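Local structure of methanogen homoaconitase large subunit (Methanocaldococcus jannaschii, 4KP2) at residues A[52-57]-A[80-85]; A[138-143]-A[228-233]. The protein forms the large subunit of an iron-sulfur hydro-lyase that converts (R)-homocitrate through cis-homoaconitate to homoisocitrate in 2-oxosuberate biosynthesis. All blocks are in the same frame, centred on the assembly; numbering follows the deposited sequence.

Interaction 1 of 2, residues A[52-57]-A[80-85]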
loop_
_atom_site.group_PDB
_atom_site.type_symbol
_atom_site.label_atom_id
_atom_site.label_comp_id
_atom_site.label_asym_id
_atom_site.label_seq_id
_atom_site.Cartn_x
_atom_site.Cartn_y
_atom_site.Cartn_z
ATOM N N THR A 52 -1.705 -12.464 18.952
ATOM C CA THR A 52 -0.484 -11.706 18.708
ATOM C C THR A 52 -0.345 -11.399 17.219
ATOM O O THR A 52 -0.740 -12.201 16.372
ATOM C CB THR A 52 0.766 -12.463 19.187
ATOM O OG1 THR A 52 0.727 -13.811 18.703
ATOM C CG2 THR A 52 0.831 -12.478 20.708
ATOM N N HIS A 53 0.214 -10.234 16.902
ATOM C CA HIS A 53 0.384 -9.830 15.509
ATOM C C HIS A 53 1.824 -10.013 15.032
ATOM O O HIS A 53 2.682 -10.473 15.785
ATOM C CB HIS A 53 -0.074 -8.382 15.303
ATOM C CG HIS A 53 0.592 -7.399 16.217
ATOM N ND1 HIS A 53 1.866 -6.922 15.997
ATOM C CD2 HIS A 53 0.157 -6.800 17.350
ATOM C CE1 HIS A 53 2.188 -6.074 16.957
ATOM N NE2 HIS A 53 1.169 -5.982 17.792
ATOM N N ASP A 54 2.080 -9.642 13.779
ATOM C CA ASP A 54 3.381 -9.861 13.146
ATOM C C ASP A 54 4.546 -9.196 13.878
ATOM O O ASP A 54 5.703 -9.568 13.686
ATOM C CB ASP A 54 3.353 -9.399 11.686
ATOM C CG ASP A 54 2.953 -7.945 11.541
ATOM O OD1 ASP A 54 2.104 -7.480 12.331
ATOM O OD2 ASP A 54 3.485 -7.267 10.638
ATOM N N GLY A 55 4.237 -8.213 14.715
ATOM C CA GLY A 55 5.257 -7.513 15.471
ATOM C C GLY A 55 5.510 -8.127 16.834
ATOM O O GLY A 55 6.564 -7.912 17.433
ATOM N N THR A 56 4.545 -8.899 17.327
ATOM C CA THR A 56 4.646 -9.480 18.662
ATOM C C THR A 56 4.599 -11.009 18.670
ATOM O O THR A 56 5.002 -11.639 19.648
ATOM C CB THR A 56 3.558 -8.927 19.603
ATOM O OG1 THR A 56 2.268 -9.096 19.002
ATOM C CG2 THR A 56 3.796 -7.450 19.872
ATOM N N THR A 57 4.108 -11.601 17.584
ATOM C CA THR A 57 4.092 -13.060 17.457
ATOM C C THR A 57 5.491 -13.696 17.513
ATOM O O THR A 57 5.695 -14.656 18.257
ATOM C CB THR A 57 3.333 -13.540 16.192
ATOM O OG1 THR A 57 1.989 -13.045 16.217
ATOM C CG2 THR A 57 3.306 -15.061 16.126
ATOM N N ALA A 80 -2.678 -12.663 13.357
ATOM C CA ALA A 80 -3.018 -11.814 12.221
ATOM C C ALA A 80 -1.920 -10.801 11.902
ATOM O O ALA A 80 -1.459 -10.070 12.779
ATOM C CB ALA A 80 -4.339 -11.103 12.469
ATOM N N PHE A 81 -1.508 -10.766 10.638
ATOM C CA PHE A 81 -0.493 -9.821 10.188
ATOM C C PHE A 81 -1.157 -8.523 9.750
ATOM O O PHE A 81 -2.064 -8.537 8.916
ATOM C CB PHE A 81 0.314 -10.404 9.025
ATOM C CG PHE A 81 1.084 -11.647 9.375
ATOM C CD1 PHE A 81 1.282 -12.016 10.696
ATOM C CD2 PHE A 81 1.616 -12.448 8.377
ATOM C CE1 PHE A 81 1.990 -13.159 11.014
ATOM C CE2 PHE A 81 2.326 -13.590 8.689
ATOM C CZ PHE A 81 2.512 -13.947 10.007
ATOM N N ASP A 82 -0.707 -7.403 10.304
ATOM C CA ASP A 82 -1.325 -6.118 9.998
ATOM C C ASP A 82 -0.367 -4.938 10.148
ATOM O O ASP A 82 -0.473 -3.952 9.420
ATOM C CB ASP A 82 -2.559 -5.900 10.876
ATOM C CG ASP A 82 -2.219 -5.825 12.352
ATOM O OD1 ASP A 82 -1.235 -6.469 12.772
ATOM O OD2 ASP A 82 -2.936 -5.119 13.091
ATOM N N HIS A 83 0.562 -5.041 11.092
ATOM C CA HIS A 83 1.474 -3.941 11.389
ATOM C C HIS A 83 2.438 -3.638 10.244
ATOM O O HIS A 83 2.674 -2.475 9.916
ATOM C CB HIS A 83 2.260 -4.228 12.670
ATOM C CG HIS A 83 1.492 -3.955 13.924
ATOM N ND1 HIS A 83 0.264 -4.523 14.186
ATOM C CD2 HIS A 83 1.779 -3.171 14.990
ATOM C CE1 HIS A 83 -0.172 -4.101 15.359
ATOM N NE2 HIS A 83 0.728 -3.280 15.868
ATOM N N ASN A 84 2.994 -4.685 9.646
ATOM C CA ASN A 84 3.992 -4.522 8.596
ATOM C C ASN A 84 3.623 -5.269 7.321
ATOM O O ASN A 84 4.358 -6.150 6.873
ATOM C CB ASN A 84 5.361 -4.989 9.095
ATOM C CG ASN A 84 5.794 -4.279 10.365
ATOM O OD1 ASN A 84 6.461 -3.247 10.314
ATOM N ND2 ASN A 84 5.414 -4.832 11.512
ATOM N N VAL A 85 2.481 -4.916 6.738
ATOM C CA VAL A 85 2.008 -5.594 5.537
ATOM C C VAL A 85 1.829 -4.636 4.355
ATOM O O VAL A 85 1.077 -3.666 4.441
ATOM C CB VAL A 85 0.701 -6.377 5.806
ATOM C CG1 VAL A 85 0.993 -7.596 6.665
ATOM C CG2 VAL A 85 -0.337 -5.487 6.476
#

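Interaction 2 of 2, residues A[138-143]-A[228-233]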
loop_
_atom_site.group_PDB
_atom_site.type_symbol
_atom_site.label_atom_id
_atom_site.label_comp_id
_atom_site.label_asym_id
_atom_site.label_seq_id
_atom_site.Cartn_x
_atom_site.Cartn_y
_atom_site.Cartn_z
ATOM N N ASP A 138 -0.865 -6.575 22.196
ATOM C CA ASP A 138 -1.028 -5.252 21.617
ATOM C C ASP A 138 -1.556 -4.305 22.687
ATOM O O ASP A 138 -2.389 -4.688 23.508
ATOM C CB ASP A 138 -1.997 -5.305 20.435
ATOM C CG ASP A 138 -2.045 -4.005 19.659
ATOM O OD1 ASP A 138 -2.860 -3.129 20.015
ATOM O OD2 ASP A 138 -1.270 -3.863 18.689
ATOM N N SER A 139 -1.072 -3.067 22.673
ATOM C CA SER A 139 -1.439 -2.091 23.695
ATOM C C SER A 139 -2.869 -1.573 23.538
ATOM O O SER A 139 -3.331 -0.765 24.344
ATOM C CB SER A 139 -0.450 -0.922 23.700
ATOM O OG SER A 139 -0.399 -0.293 22.431
ATOM N N HIS A 140 -3.565 -2.043 22.507
ATOM C CA HIS A 140 -4.942 -1.627 22.267
ATOM C C HIS A 140 -5.897 -2.814 22.181
ATOM O O HIS A 140 -6.843 -2.805 21.393
ATOM C CB HIS A 140 -5.038 -0.779 20.998
ATOM C CG HIS A 140 -4.317 0.528 21.092
ATOM N ND1 HIS A 140 -2.970 0.657 20.823
ATOM C CD2 HIS A 140 -4.751 1.764 21.432
ATOM C CE1 HIS A 140 -2.610 1.915 20.989
ATOM N NE2 HIS A 140 -3.671 2.609 21.359
ATOM N N THR A 141 -5.645 -3.828 22.999
ATOM C CA THR A 141 -6.532 -4.981 23.089
ATOM C C THR A 141 -7.797 -4.583 23.847
ATOM O O THR A 141 -8.818 -5.268 23.787
ATOM C CB THR A 141 -5.836 -6.164 23.792
ATOM O OG1 THR A 141 -4.534 -6.355 23.224
ATOM C CG2 THR A 141 -6.642 -7.447 23.633
ATOM N N CYS A 142 -7.725 -3.450 24.539
ATOM C CA CYS A 142 -8.851 -2.920 25.303
ATOM C C CYS A 142 -10.053 -2.575 24.422
ATOM O O CYS A 142 -11.153 -2.341 24.924
ATOM C CB CYS A 142 -8.417 -1.684 26.094
ATOM S SG CYS A 142 -7.650 -0.388 25.088
ATOM N N THR A 143 -9.832 -2.544 23.111
ATOM C CA THR A 143 -10.882 -2.255 22.140
ATOM C C THR A 143 -12.042 -3.241 22.252
ATOM O O THR A 143 -13.203 -2.877 22.061
ATOM C CB THR A 143 -10.322 -2.297 20.701
ATOM O OG1 THR A 143 -9.192 -1.423 20.597
ATOM C CG2 THR A 143 -11.380 -1.876 19.691
ATOM N N LEU A 228 -14.609 4.030 21.529
ATOM C CA LEU A 228 -14.531 4.444 22.926
ATOM C C LEU A 228 -13.623 3.536 23.751
ATOM O O LEU A 228 -12.859 4.009 24.592
ATOM C CB LEU A 228 -15.927 4.497 23.552
ATOM C CG LEU A 228 -16.576 5.879 23.659
ATOM C CD1 LEU A 228 -16.604 6.574 22.306
ATOM C CD2 LEU A 228 -17.977 5.769 24.238
ATOM N N CYS A 229 -13.707 2.235 23.503
ATOM C CA CYS A 229 -12.905 1.267 24.243
ATOM C C CYS A 229 -11.474 1.198 23.723
ATOM O O CYS A 229 -10.579 0.714 24.412
ATOM C CB CYS A 229 -13.551 -0.118 24.191
ATOM S SG CYS A 229 -15.170 -0.212 24.985
ATOM N N ASN A 230 -11.265 1.684 22.504
ATOM C CA ASN A 230 -9.944 1.654 21.886
ATOM C C ASN A 230 -8.988 2.660 22.518
ATOM O O ASN A 230 -7.792 2.392 22.657
ATOM C CB ASN A 230 -10.047 1.914 20.382
ATOM C CG ASN A 230 -8.707 1.817 19.679
ATOM O OD1 ASN A 230 -7.926 2.770 19.670
ATOM N ND2 ASN A 230 -8.435 0.663 19.084
ATOM N N MET A 231 -9.522 3.814 22.903
ATOM C CA MET A 231 -8.706 4.894 23.443
ATOM C C MET A 231 -8.641 4.837 24.965
ATOM O O MET A 231 -8.452 5.859 25.623
ATOM C CB MET A 231 -9.265 6.246 23.005
ATOM C CG MET A 231 -9.556 6.352 21.519
ATOM S SD MET A 231 -8.360 7.382 20.652
ATOM C CE MET A 231 -8.501 8.908 21.580
ATOM N N ALA A 232 -8.798 3.640 25.521
ATOM C CA ALA A 232 -8.763 3.465 26.968
ATOM C C ALA A 232 -7.337 3.554 27.502
ATOM O O ALA A 232 -7.093 4.151 28.550
ATOM C CB ALA A 232 -9.397 2.139 27.357
ATOM N N ILE A 233 -6.400 2.958 26.771
ATOM C CA ILE A 233 -4.996 2.953 27.169
ATOM C C ILE A 233 -4.389 4.355 27.075
ATOM O O ILE A 233 -3.444 4.686 27.792
ATOM C CB ILE A 233 -4.176 1.956 26.315
ATOM C CG1 ILE A 233 -2.735 1.855 26.822
ATOM C CG2 ILE A 233 -4.207 2.347 24.845
ATOM C CD1 ILE A 233 -2.631 1.440 28.270
#

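Interaction 1 of 2, residues A[52-57]-A[80-85]
His53 and His83 stack face to face at the C-terminal side of two neighbouring parallel strands, 49-53 and 77-80, which a beta-alpha-beta crossover through helix 57-67 joins in the alpha-beta-alpha sandwich of this aconitase-family chain. The ring centroids of His53 and His83 are 3.5 Å apart and the planes only 7° from parallel. His83 CE1 sits over the centre of the His53 ring, while Thr56 OG1 covers the opposite face, so the imidazole is held between them. In-plane bonding fixes the turn of the His83 ring: ND1 donates to Asp82 OD1 at 2.8 Å, reaching that oxygen from above the carboxylate. The same side chain of His83 approaches that of Cys383, a predicted ligand of the [4Fe-4S] cluster, nearest atoms about 4 Å apart.

Hydrogen bonding across the contact centres on the Asp54 carboxylate, whose CG lies between its own N and carbonyl carbon (chi1 57°) and faces the 80-85 loop. Asn84 N meets Asp54 OD2 at 2.8 Å on the syn lone pair, and Asn84 ND2 reaches that oxygen from above the carboxylate plane. Asp54 OD1 accepts from His83 N at 3.1 Å and, weakly, from Asp82 N. These N-H groups probably offset the nearness of Asp82 OD1, 3.5 Å from Asp54 OD1.

Apolar contact is slighter: Asp54 CB rests against Phe81 CD1, and the Phe81 ring meets Phe111 edge-to-face. Within 52-57, His53 O accepts from Thr56 N, Thr57 N and Thr57 OG1, the hydroxyl lying 2.7 Å from His53 O and above the carbonyl plane.

Interaction 2 of 2, residues A[138-143]-A[228-233]
Two carbonyl oxygens, Cys142 O and Cys229 O, come within 3.2 Å of each other with no proton to share, where a 3-10 turn presses on the last turn of helix 222-230. The backbones are in contact here, with Thr143 CA 4.0 Å from Asn230 CA. A weak, bent hydrogen bond crosses the contact, from Asn230 ND2 to Thr143 OG1 (2.7 Å, 124° at the hydrogen). With CG anti to the backbone N (chi1 -177°), Asn230 runs alongside Thr143. Thr143 OG1 donates to His140 O, and Asn230 OD1 is taken by Asn405 ND2. A valine in place of Thr143 has no hydroxyl and would probably leave Asn230 ND2 without this acceptor and His140 O without this donor.

The His140 ring turns its edge to the helix end, CD2 lying 3.3 Å from Asn230 O in the ring plane. The Ile233 side chain crosses that of His140 at about a right angle, CG2 3.5 Å from His140 CD2; His140 NE2 bonds Glu234 OE2. Cys142 SG packs on Ala232 CB at 3.8 Å. Asp138 OD1 accepts from His140 N, an Asx turn. With Asn230 against Cys323, a predicted cluster ligand, the arrangement is consistent with the wall of the aconitase-family iron-sulfur site.

In the fold
Both interactions are buried, but interaction 2 lies near the middle of the chain, about 5 Å from its centre, and interaction 1 farther out, at about 15 Å, where Val85 also packs on Met377 of the second subunit. One parallel sheet connects them: strand 49-53 runs between 77-80 and 133-136, and the loop 138-143 follows the latter, whereas 228-233 begins in helix 222-230. Interaction 1 joins adjacent strand ends with stacked rings and a well-bonded carboxylate; interaction 2 brings a loop against a helix end, largely by close van der Waals contact. Their centres are about 17 Å apart, yet they meet at Asp138, whose OD2 packs 3.4 Å from His53 NE2.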